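Local coordinates for protein CarG (Serratia, PDB 4O7J) that confers intrinsic resistance to carbapenem antibiotics on its host and is a structural homologue of lysozyme inhibitors, at the sodium ion site and the interface of chains A and B. Coordinates in Å, arbitrary orientation; residue numbers count along the deposited sequence, not the author numbering. Chains: chain A/B, CarG.

Contact 1: the sodium ion site. Residues chain A 14-22, 44-45. With NA (sodium ion), chain C.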
# COMPACT_ATOMS: atom_id res chain seq x y z
N ASP A 14 -1.94 18.24 -0.82
CA ASP A 14 -2.49 18.41 0.51
C ASP A 14 -3.95 17.96 0.49
O ASP A 14 -4.81 18.73 0.18
CB ASP A 14 -2.37 19.84 1.01
CG ASP A 14 -2.86 19.97 2.44
OD1 ASP A 14 -3.13 18.96 3.14
OD2 ASP A 14 -3.08 21.10 2.86
N ILE A 15 -4.18 16.68 0.72
CA ILE A 15 -5.43 15.97 0.47
C ILE A 15 -6.49 16.44 1.46
O ILE A 15 -7.65 16.50 1.10
CB ILE A 15 -5.24 14.41 0.67
CG1 ILE A 15 -4.36 13.82 -0.46
CG2 ILE A 15 -6.55 13.68 0.83
CD1 ILE A 15 -4.80 14.19 -1.85
N ASN A 16 -6.10 16.64 2.71
CA ASN A 16 -7.04 17.06 3.76
C ASN A 16 -7.00 18.56 3.98
O ASN A 16 -7.67 19.10 4.79
CB ASN A 16 -6.85 16.28 5.08
CG ASN A 16 -5.50 16.48 5.69
OD1 ASN A 16 -4.63 16.93 5.05
ND2 ASN A 16 -5.34 16.11 6.95
N GLN A 17 -6.16 19.20 3.21
CA GLN A 17 -6.17 20.61 3.12
C GLN A 17 -5.97 21.23 4.50
O GLN A 17 -6.67 22.10 4.87
CB GLN A 17 -7.44 21.08 2.36
CG GLN A 17 -7.38 20.72 0.88
CD GLN A 17 -6.50 21.65 0.07
OE1 GLN A 17 -6.59 22.86 0.17
NE2 GLN A 17 -5.65 21.10 -0.72
N ASP A 18 -4.96 20.76 5.21
CA ASP A 18 -4.49 21.35 6.44
C ASP A 18 -3.13 22.03 6.38
O ASP A 18 -2.57 22.32 7.39
CB ASP A 18 -4.37 20.31 7.51
CG ASP A 18 -3.29 19.29 7.21
OD1 ASP A 18 -2.70 19.35 6.12
OD2 ASP A 18 -3.07 18.49 8.11
N GLY A 19 -2.60 22.27 5.23
CA GLY A 19 -1.31 22.89 5.09
C GLY A 19 -0.09 21.99 5.09
O GLY A 19 1.00 22.46 4.84
N LEU A 20 -0.24 20.71 5.47
CA LEU A 20 0.85 19.74 5.40
C LEU A 20 0.70 18.89 4.15
O LEU A 20 -0.34 18.23 3.98
CB LEU A 20 0.90 18.83 6.63
CG LEU A 20 1.06 19.50 8.02
CD1 LEU A 20 0.92 18.47 9.14
CD2 LEU A 20 2.40 20.20 8.12
N LYS A 21 1.75 18.85 3.32
CA LYS A 21 1.71 18.03 2.10
C LYS A 21 1.65 16.54 2.49
O LYS A 21 2.40 16.06 3.30
CB LYS A 21 2.90 18.29 1.17
CG LYS A 21 2.97 19.71 0.64
CD LYS A 21 2.01 20.00 -0.51
CE LYS A 21 2.39 21.36 -1.10
NZ LYS A 21 1.20 22.20 -1.30
N ASP A 22 0.71 15.85 1.88
CA ASP A 22 0.57 14.41 1.94
C ASP A 22 1.10 13.73 0.71
O ASP A 22 1.55 14.41 -0.23
CB ASP A 22 -0.92 14.17 2.08
CG ASP A 22 -1.53 15.09 3.11
OD1 ASP A 22 -1.03 15.12 4.26
OD2 ASP A 22 -2.50 15.81 2.79
N ILE A 44 -1.18 10.34 4.66
CA ILE A 44 -1.51 11.64 5.25
C ILE A 44 -0.40 12.06 6.24
O ILE A 44 0.04 11.25 7.09
CB ILE A 44 -2.80 11.61 6.00
CG1 ILE A 44 -3.97 11.30 5.04
CG2 ILE A 44 -3.02 12.96 6.70
CD1 ILE A 44 -4.09 12.26 3.86
N HIS A 45 0.09 13.23 6.05
CA HIS A 45 1.22 13.70 6.85
C HIS A 45 0.66 14.12 8.24
O HIS A 45 -0.26 14.93 8.31
CB HIS A 45 1.83 14.86 6.10
CG HIS A 45 3.12 15.38 6.66
ND1 HIS A 45 3.93 16.25 5.95
CD2 HIS A 45 3.75 15.17 7.84
CE1 HIS A 45 5.01 16.53 6.66
NE2 HIS A 45 4.92 15.90 7.81
NA NA C . -2.32 17.27 4.69
O HOH W 1 -1.91 16.42 6.70
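Between strands 9-13 and 22-29 of chain A, the segment DINQDGLKD wraps round a sodium ion, its alternate residues turned inward in the DxNxDG pattern of a calcium-binding loop of EF-hand type. A:Asp14, A:Asn16 and A:Asp18 each offer OD1, A:Leu20 gives its backbone carbonyl, and A:Asp22, first residue of the next strand, closes the ring with both carboxylate oxygens. With water 1 this makes at least seven ligand atoms. The carbonyl oxygen A:Leu20 O lies 2.3 Å from NA, while the bond from A:Asp18 OD1 to NA, 2.6 Å, is the longest of those seen. CG of A:Asp14 is anti to its backbone N (chi1 -176°); in A:Asn16 and A:Asp18 it takes the crowded position between N and the carbonyl carbon (62° and 66°), which folds these short side chains back into the loop. A:Gly19, with a positive phi, makes the turn, and its N donates 2.7 Å to A:Asp14 OD2 from above the carboxylate plane. A second shell fixes A:Asp22: the anti lone pair of OD2 accepts from A:Ile15 N, and that of OD1 from A:His45 N in strand 37-45. The carboxylate-rich loop resembles such calcium sites, so calcium might also bind, though the model holds sodium. Water 1 bonds NA at 2.2 Å and is steered by the carboxylate A:Asp18 OD2 at 2.8 Å and the carbonyl A:His45 O at 2.7 Å.

Contact 2: the interface of chains A and B. Residues chain A 46, 52-53, 55, 117-120, 122-125; chain B 29-32.
The backbone of chain B leaves strand 22-29 at B:Phe29, runs on through B:Asp30 and B:Asn31, and turns at B:Asn32 with positive phi and psi (79° and 60°), while A:Leu125 N gives the carbonyl of B:Asp30 a nearly straight hydrogen bond (A:Leu125 N to B:Asp30 O, 2.9 Å). B:Asp30 carries the charged contact. Its CG lies anti to the carbonyl carbon, and OD2 accepts two bonds, both from above the carboxylate plane: the hydroxyl A:Ser52 OG at 2.6 Å and the guanidinium nitrogen A:Arg46 NH1 at 2.7 Å. The arginine, bent at chi3, meets the acid tip to tip in a salt bridge, which would help to keep the carboxylate ionised. Water 2 ties A:Ser52 OG and A:Ile53 O to the amide B:Asp30 N, so the serine holds the carboxylate directly and the backbone N through water. A:Leu125 lies alongside B:Asp30, its CB 3.8 Å from B:Asp30 CB. B:Asn32 pushes its amide into the turn from A:Ser117 to A:Val123: ND2 donates in plane to A:Ser117 O at 2.9 Å, with weaker bonds to the carbonyls of poorly ordered A:Asp120 and of A:Val123, and OD1 takes a weak one from A:Asp119 N. The side chains of B:Phe29 and A:Pro55 cross at about a right angle, CE1 touching the proline CG and CD. In the fold, the end of one strand and its following loop are held against the segment joining strands 107-116 and 126-135 of the partner.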
# COMPACT_ATOMS: atom_id res chain seq x y z
N ARG A 46 1.23 13.60 9.31
CA ARG A 46 0.78 13.94 10.66
C ARG A 46 1.59 15.06 11.29
O ARG A 46 2.75 15.23 10.99
CB ARG A 46 0.90 12.73 11.59
CG ARG A 46 0.10 11.51 11.15
CD ARG A 46 0.63 10.25 11.82
NE ARG A 46 0.69 10.46 13.25
CZ ARG A 46 -0.32 10.30 14.10
NH1 ARG A 46 -1.51 9.83 13.70
NH2 ARG A 46 -0.14 10.61 15.40
N SER A 52 0.44 8.62 7.82
CA SER A 52 -0.64 7.72 8.14
C SER A 52 -1.21 7.14 6.81
O SER A 52 -1.74 7.89 5.95
CB SER A 52 -1.66 8.52 8.89
OG SER A 52 -2.70 7.75 9.47
N ILE A 53 -1.11 5.85 6.62
CA ILE A 53 -1.57 5.22 5.38
C ILE A 53 -3.09 5.06 5.45
O ILE A 53 -3.64 4.53 6.41
CB ILE A 53 -0.78 3.91 5.08
CG1 ILE A 53 -1.17 3.36 3.68
CG2 ILE A 53 -1.02 2.84 6.13
CD1 ILE A 53 -0.38 2.13 3.23
N PRO A 55 -6.66 3.45 4.56
CA PRO A 55 -7.30 2.25 4.03
C PRO A 55 -8.15 2.47 2.78
O PRO A 55 -8.57 3.63 2.46
CB PRO A 55 -8.17 1.76 5.23
CG PRO A 55 -8.53 3.00 5.96
CD PRO A 55 -7.33 3.94 5.79
N SER A 117 -11.61 11.01 11.74
CA SER A 117 -12.46 10.45 12.82
C SER A 117 -11.52 10.36 14.02
O SER A 117 -10.77 9.43 14.16
CB SER A 117 -13.06 9.10 12.45
OG SER A 117 -13.91 9.13 11.29
N ARG A 118 -11.47 11.43 14.83
CA ARG A 118 -10.36 11.59 15.78
C ARG A 118 -10.68 10.89 17.08
O ARG A 118 -11.77 11.00 17.53
CB ARG A 118 -10.09 13.07 16.05
CG ARG A 118 -8.71 13.34 16.68
CD ARG A 118 -7.79 14.06 15.73
NE ARG A 118 -6.42 13.52 15.82
CZ ARG A 118 -5.48 13.72 14.90
NH1 ARG A 118 -5.72 14.48 13.83
NH2 ARG A 118 -4.28 13.17 15.06
N ASP A 119 -9.72 10.14 17.64
CA ASP A 119 -9.86 9.42 18.94
C ASP A 119 -11.12 8.52 19.04
O ASP A 119 -11.66 8.29 20.14
CB ASP A 119 -9.76 10.42 20.12
N ASP A 120 -11.56 8.00 17.89
CA ASP A 120 -12.81 7.24 17.76
C ASP A 120 -12.48 5.75 17.67
O ASP A 120 -11.59 5.36 16.90
CB ASP A 120 -13.54 7.72 16.48
CG ASP A 120 -15.03 7.89 16.67
OD1 ASP A 120 -15.49 9.05 16.87
OD2 ASP A 120 -15.76 6.87 16.58
N GLY A 122 -11.23 2.23 17.32
CA GLY A 122 -10.98 1.27 16.26
C GLY A 122 -11.42 1.74 14.88
O GLY A 122 -11.44 0.94 13.99
N VAL A 123 -11.79 3.02 14.70
CA VAL A 123 -12.23 3.55 13.38
C VAL A 123 -10.98 4.23 12.73
O VAL A 123 -10.19 4.88 13.42
CB VAL A 123 -13.38 4.55 13.57
CG1 VAL A 123 -13.78 5.27 12.28
CG2 VAL A 123 -14.60 3.84 14.17
N PRO A 124 -10.80 4.09 11.41
CA PRO A 124 -9.62 4.77 10.81
C PRO A 124 -9.66 6.26 11.07
O PRO A 124 -10.70 6.90 10.88
CB PRO A 124 -9.75 4.47 9.32
CG PRO A 124 -10.65 3.26 9.26
CD PRO A 124 -11.60 3.38 10.40
N LEU A 125 -8.52 6.80 11.53
CA LEU A 125 -8.38 8.19 11.78
C LEU A 125 -8.62 8.99 10.49
O LEU A 125 -9.35 10.02 10.50
CB LEU A 125 -6.98 8.48 12.27
CG LEU A 125 -6.63 9.94 12.48
CD1 LEU A 125 -7.64 10.58 13.41
CD2 LEU A 125 -5.22 10.02 13.00
N PHE B 29 -0.75 2.69 10.20
CA PHE B 29 -2.19 2.66 10.10
C PHE B 29 -2.70 3.15 11.44
O PHE B 29 -2.58 2.43 12.44
CB PHE B 29 -2.72 1.28 9.80
CG PHE B 29 -4.23 1.19 9.78
CD1 PHE B 29 -4.97 2.17 9.16
CD2 PHE B 29 -4.89 0.13 10.39
CE1 PHE B 29 -6.35 2.10 9.12
CE2 PHE B 29 -6.26 0.03 10.35
CZ PHE B 29 -7.00 1.03 9.74
N ASP B 30 -3.32 4.31 11.40
CA ASP B 30 -3.95 4.94 12.54
C ASP B 30 -5.43 4.58 12.58
O ASP B 30 -6.18 5.11 11.84
CB ASP B 30 -3.82 6.45 12.40
CG ASP B 30 -2.46 6.92 12.64
OD1 ASP B 30 -1.84 6.45 13.57
OD2 ASP B 30 -1.97 7.78 11.94
N ASN B 31 -5.80 3.61 13.37
CA ASN B 31 -7.22 3.42 13.65
C ASN B 31 -7.53 3.62 15.11
O ASN B 31 -8.42 3.04 15.64
CB ASN B 31 -7.80 2.12 13.07
CG ASN B 31 -7.28 0.90 13.74
OD1 ASN B 31 -6.25 0.94 14.36
ND2 ASN B 31 -8.02 -0.18 13.64
N ASN B 32 -6.76 4.52 15.71
CA ASN B 32 -7.04 5.18 16.97
C ASN B 32 -6.72 4.25 18.14
O ASN B 32 -7.57 3.91 18.91
CB ASN B 32 -8.48 5.74 17.02
CG ASN B 32 -8.64 7.06 16.24
OD1 ASN B 32 -7.88 7.98 16.40
ND2 ASN B 32 -9.65 7.12 15.42
O HOH W 2 -3.92 5.54 8.71

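Contact 3: the interface of chains A and B. Residues chain A 41, 53, 61-63, 65; chain B 41, 43, 53, 60, 62-63.
Apolar contact comes first in this patch, which lies near the two-fold axis of the A/B interface. The A:Phe65 ring meets B:Phe62 edge-to-face, planes 56° apart, with CZ poised over the centre of the B:Phe62 ring and CE2 3.5 Å from B:Phe62 CE1. Within chain A, A:Thr63 CG2 lies above the rim of one face of the A:Phe65 ring. The isoleucines work in pairs: with CG1 anti to the backbone N and the chain extended (chi1 -171°, chi2 176°), B:Ile53 sends CD1 tip to tip against A:Thr63, 3.6 Å from its OG1, and A:Ile53 CD1 does the same to B:Thr63. Polar contact within each chain joins the threonines, A:Thr41 OG1 to A:Thr63 OG1 at 2.8 Å and likewise in chain B, so each hydroxyl pair sits beside a methyl tip of the other subunit. A:Glu61, whose chain bends at chi2, places OE2 2.5 Å from B:Ser60 O, a clash of two acceptors unless the acid is protonated; both residues are poorly ordered and the pair carries no weight. Water 4 joins the backbone N atoms of A:Phe62 and B:Phe62 and also meets A:Glu61 OE1. Water 3, 3.0 Å from water 4, bridges the two hydroxyls, A:Thr63 OG1 at 2.7 Å and B:Thr63 OG1 at 2.8 Å.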
# COMPACT_ATOMS: atom_id res chain seq x y z
N THR A 41 -2.03 4.91 -3.75
CA THR A 41 -1.81 4.71 -2.31
C THR A 41 -1.70 6.12 -1.67
O THR A 41 -1.01 6.99 -2.21
CB THR A 41 -0.55 3.83 -2.07
OG1 THR A 41 -0.59 2.65 -2.89
CG2 THR A 41 -0.52 3.37 -0.56
N ILE A 53 -1.11 5.85 6.62
CA ILE A 53 -1.57 5.22 5.38
C ILE A 53 -3.09 5.06 5.45
O ILE A 53 -3.64 4.53 6.41
CB ILE A 53 -0.78 3.91 5.08
CG1 ILE A 53 -1.17 3.36 3.68
CG2 ILE A 53 -1.02 2.84 6.13
CD1 ILE A 53 -0.38 2.13 3.23
N GLU A 61 -7.53 -3.85 2.08
CA GLU A 61 -6.40 -3.33 1.29
C GLU A 61 -6.06 -1.86 1.61
O GLU A 61 -6.87 -1.13 2.17
CB GLU A 61 -6.76 -3.37 -0.17
CG GLU A 61 -6.83 -4.75 -0.82
CD GLU A 61 -5.48 -5.18 -1.48
OE1 GLU A 61 -4.59 -4.30 -1.77
OE2 GLU A 61 -5.33 -6.40 -1.73
N PHE A 62 -4.85 -1.43 1.20
CA PHE A 62 -4.42 -0.06 1.38
C PHE A 62 -3.98 0.63 0.08
O PHE A 62 -3.55 1.78 0.14
CB PHE A 62 -3.28 0.04 2.42
CG PHE A 62 -3.79 -0.17 3.84
CD1 PHE A 62 -4.08 -1.44 4.27
CD2 PHE A 62 -4.05 0.88 4.64
CE1 PHE A 62 -4.52 -1.66 5.57
CE2 PHE A 62 -4.53 0.69 5.93
CZ PHE A 62 -4.79 -0.58 6.38
N THR A 63 -4.05 -0.10 -1.03
CA THR A 63 -3.90 0.50 -2.39
C THR A 63 -5.19 0.29 -3.19
O THR A 63 -5.71 -0.84 -3.27
CB THR A 63 -2.66 -0.12 -3.06
OG1 THR A 63 -1.55 0.12 -2.22
CG2 THR A 63 -2.42 0.41 -4.42
N PHE A 65 -6.74 -0.19 -6.63
CA PHE A 65 -6.32 -0.68 -7.91
C PHE A 65 -7.45 -0.60 -8.94
O PHE A 65 -8.66 -0.80 -8.61
CB PHE A 65 -5.85 -2.14 -7.80
CG PHE A 65 -4.49 -2.32 -7.20
CD1 PHE A 65 -3.35 -2.02 -7.90
CD2 PHE A 65 -4.39 -2.83 -5.93
CE1 PHE A 65 -2.11 -2.24 -7.37
CE2 PHE A 65 -3.13 -3.01 -5.35
CZ PHE A 65 -2.01 -2.73 -6.08
N THR B 41 5.80 -0.11 2.56
CA THR B 41 5.30 -0.22 1.16
C THR B 41 6.47 0.02 0.23
O THR B 41 7.17 1.04 0.37
CB THR B 41 4.11 0.75 0.92
OG1 THR B 41 3.12 0.56 1.94
CG2 THR B 41 3.39 0.39 -0.38
N PHE B 43 8.20 0.36 -3.57
CA PHE B 43 7.93 0.75 -4.94
C PHE B 43 9.28 0.78 -5.73
O PHE B 43 10.19 1.52 -5.35
CB PHE B 43 7.39 2.16 -5.00
CG PHE B 43 6.12 2.38 -4.31
CD1 PHE B 43 6.11 2.79 -2.96
CD2 PHE B 43 4.92 2.24 -4.98
CE1 PHE B 43 4.89 2.95 -2.31
CE2 PHE B 43 3.69 2.44 -4.30
CZ PHE B 43 3.70 2.79 -2.98
N ILE B 53 4.83 -1.35 -7.64
CA ILE B 53 4.51 -1.66 -6.22
C ILE B 53 4.66 -3.15 -5.96
O ILE B 53 4.12 -4.01 -6.68
CB ILE B 53 3.12 -1.09 -5.80
CG1 ILE B 53 2.88 -1.22 -4.28
CG2 ILE B 53 2.00 -1.77 -6.55
CD1 ILE B 53 1.59 -0.61 -3.77
N SER B 60 -2.58 -10.96 -0.45
CA SER B 60 -3.11 -10.10 -1.51
C SER B 60 -2.83 -8.60 -1.18
O SER B 60 -3.25 -7.70 -1.92
CB SER B 60 -4.62 -10.37 -1.66
OG SER B 60 -5.29 -9.85 -0.54
N PHE B 62 -0.35 -5.14 -0.20
CA PHE B 62 0.83 -4.52 -0.73
C PHE B 62 1.58 -3.69 0.29
O PHE B 62 2.57 -3.00 -0.08
CB PHE B 62 0.48 -3.66 -1.99
CG PHE B 62 0.16 -4.50 -3.19
CD1 PHE B 62 -1.07 -5.13 -3.28
CD2 PHE B 62 1.05 -4.68 -4.17
CE1 PHE B 62 -1.39 -5.93 -4.35
CE2 PHE B 62 0.79 -5.50 -5.24
CZ PHE B 62 -0.41 -6.12 -5.34
N THR B 63 1.13 -3.74 1.54
CA THR B 63 1.84 -3.16 2.64
C THR B 63 2.12 -4.19 3.75
O THR B 63 1.24 -4.94 4.15
CB THR B 63 1.03 -1.93 3.19
OG1 THR B 63 0.89 -0.94 2.17
CG2 THR B 63 1.76 -1.25 4.37
O HOH W 3 -1.00 -1.18 0.06
O HOH W 4 -2.87 -3.46 0.43

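Contact 4: the interface of chains A and B. Residues chain A 23, 43, 49-53; chain B 8-10, 25-28.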
# COMPACT_ATOMS: atom_id res chain seq x y z
N TYR A 23 1.06 12.39 0.68
CA TYR A 23 1.56 11.67 -0.50
C TYR A 23 0.42 10.99 -1.16
O TYR A 23 -0.42 10.30 -0.48
CB TYR A 23 2.51 10.55 -0.16
CG TYR A 23 3.78 10.86 0.57
CD1 TYR A 23 4.44 12.06 0.48
CD2 TYR A 23 4.36 9.83 1.36
CE1 TYR A 23 5.70 12.26 1.17
CE2 TYR A 23 5.55 10.02 2.02
CZ TYR A 23 6.22 11.23 1.92
OH TYR A 23 7.40 11.25 2.62
N PHE A 43 -1.07 8.64 1.72
CA PHE A 43 -0.41 8.79 2.98
C PHE A 43 -0.59 10.20 3.47
O PHE A 43 -0.02 11.13 2.86
CB PHE A 43 1.10 8.50 2.88
CG PHE A 43 1.44 7.14 2.36
CD1 PHE A 43 1.55 6.93 1.02
CD2 PHE A 43 1.78 6.10 3.22
CE1 PHE A 43 1.90 5.72 0.54
CE2 PHE A 43 2.10 4.85 2.73
CZ PHE A 43 2.12 4.64 1.38
N GLY A 49 5.11 14.32 12.35
CA GLY A 49 6.07 13.97 11.28
C GLY A 49 5.85 12.56 10.69
O GLY A 49 6.47 12.21 9.72
N GLY A 50 5.03 11.75 11.34
CA GLY A 50 4.68 10.43 10.88
C GLY A 50 3.79 10.57 9.65
O GLY A 50 3.20 11.62 9.44
N TYR A 51 3.71 9.51 8.86
CA TYR A 51 2.71 9.42 7.80
C TYR A 51 1.70 8.35 8.12
O TYR A 51 2.05 7.28 8.66
CB TYR A 51 3.38 9.15 6.42
CG TYR A 51 4.06 10.33 5.90
CD1 TYR A 51 5.32 10.68 6.36
CD2 TYR A 51 3.44 11.19 4.99
CE1 TYR A 51 5.95 11.82 5.92
CE2 TYR A 51 4.07 12.34 4.56
CZ TYR A 51 5.33 12.63 5.01
OH TYR A 51 5.97 13.78 4.56
N SER A 52 0.44 8.62 7.82
CA SER A 52 -0.64 7.72 8.14
C SER A 52 -1.21 7.14 6.81
O SER A 52 -1.74 7.89 5.95
CB SER A 52 -1.66 8.52 8.89
OG SER A 52 -2.70 7.75 9.47
N ILE A 53 -1.11 5.85 6.62
CA ILE A 53 -1.57 5.22 5.38
C ILE A 53 -3.09 5.06 5.45
O ILE A 53 -3.64 4.53 6.41
CB ILE A 53 -0.78 3.91 5.08
CG1 ILE A 53 -1.17 3.36 3.68
CG2 ILE A 53 -1.02 2.84 6.13
CD1 ILE A 53 -0.38 2.13 3.23
N ASN B 8 10.37 8.36 8.64
CA ASN B 8 8.93 8.39 8.34
C ASN B 8 8.73 8.87 6.91
O ASN B 8 9.40 9.80 6.41
CB ASN B 8 8.23 9.36 9.29
CG ASN B 8 7.97 8.75 10.67
OD1 ASN B 8 8.02 9.45 11.65
ND2 ASN B 8 7.62 7.50 10.72
N GLY B 9 7.78 8.25 6.21
CA GLY B 9 7.59 8.64 4.82
C GLY B 9 8.50 7.92 3.85
O GLY B 9 8.93 6.76 4.04
N VAL B 10 8.88 8.64 2.80
CA VAL B 10 9.65 8.07 1.73
C VAL B 10 11.07 7.92 2.08
O VAL B 10 11.71 8.88 2.57
CB VAL B 10 9.57 8.98 0.43
CG1 VAL B 10 10.23 10.31 0.62
CG2 VAL B 10 10.28 8.36 -0.74
N VAL B 25 8.36 3.18 1.73
CA VAL B 25 7.57 4.12 2.45
C VAL B 25 7.16 3.51 3.82
O VAL B 25 6.53 2.48 3.88
CB VAL B 25 6.34 4.56 1.67
CG1 VAL B 25 5.63 5.64 2.45
CG2 VAL B 25 6.73 5.10 0.30
N LEU B 26 7.53 4.21 4.87
CA LEU B 26 7.25 3.82 6.21
C LEU B 26 6.12 4.71 6.72
O LEU B 26 6.22 5.95 6.71
CB LEU B 26 8.48 4.05 7.07
CG LEU B 26 8.26 3.88 8.57
CD1 LEU B 26 7.95 2.41 8.79
CD2 LEU B 26 9.46 4.34 9.39
N ALA B 27 5.05 4.07 7.13
CA ALA B 27 3.85 4.78 7.54
C ALA B 27 3.11 3.92 8.54
O ALA B 27 3.44 2.76 8.76
CB ALA B 27 2.98 5.03 6.32
N GLN B 28 2.15 4.48 9.22
CA GLN B 28 1.41 3.69 10.15
C GLN B 28 -0.04 3.73 9.84
O GLN B 28 -0.49 4.66 9.30
CB GLN B 28 1.62 4.23 11.50
CG GLN B 28 1.32 5.69 11.61
CD GLN B 28 2.08 6.37 12.76
OE1 GLN B 28 3.24 6.70 12.63
NE2 GLN B 28 1.40 6.58 13.87
O HOH W 5 5.56 7.44 9.30
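A:Tyr51, A:Tyr23 and B:Ala27 bury the most surface here. The backbone of A:Tyr51 opens a short parallel bridge between strand 51-53 and strand 22-29 of chain B. Its carbonyl accepts, in plane, from B:Gln28 N (A:Tyr51 O to B:Gln28 N, 2.9 Å), and A:Ile53 N returns a bond to B:Gln28 O at 3.0 Å from above that carbonyl's plane. One step back, water 5 links A:Tyr51 N to B:Leu26 O and prolongs the pairing. With CG of A:Tyr51 anti to the carbonyl carbon (chi1 -73°), B:Gly9 CA lies over the rim of one face of the A:Tyr51 ring, 3.4 Å from CD1, the face that A:Tyr23 CE2 also meets. CE2 of A:Tyr51 rests over the rim of one face of A:Tyr23, which probably helps to steady A:Tyr23; its phenol reaches across so that the hydroxyl OH accepts from B:Val10 N at 3.0 Å. Beneath the bridge, B:Ala27 points its methyl at A:Phe43, CB to CD2 3.5 Å, and that ring takes B:Val25 CG1 over one face, toward the rim, the two side chains meeting tip to tip. B:Asn8 packs CB against A:Gly49 O (3.4 Å) and its amide against A:Gly50 CA. Strand 51-53 of one chain thus pairs briefly with strand 22-29 of the other, and with the aromatic packing this should fix the subunits' register if the two-fold dimer is the working form of CarG.

Contacts 2 to 4 are patches of the two-fold interface. Contact 1 lies beside them, about 12 Å from contact 4, 15 Å from contact 2 and 19 Å from contact 3, C-alpha centres to C-alpha centres; A:His45 and A:Asp22 at the ion sit next to A:Arg46 of contact 2 and A:Tyr23 of contact 4, so the metal loop may brace the interface strands. A:Ile53 belongs to contacts 2, 3 and 4, and A:Ser52 to contacts 2 and 4. Strand 51-53 thus ties the three interface patches, 12 to 17 Å apart between the same centres, into one surface, which the symmetry repeats with the chains exchanged.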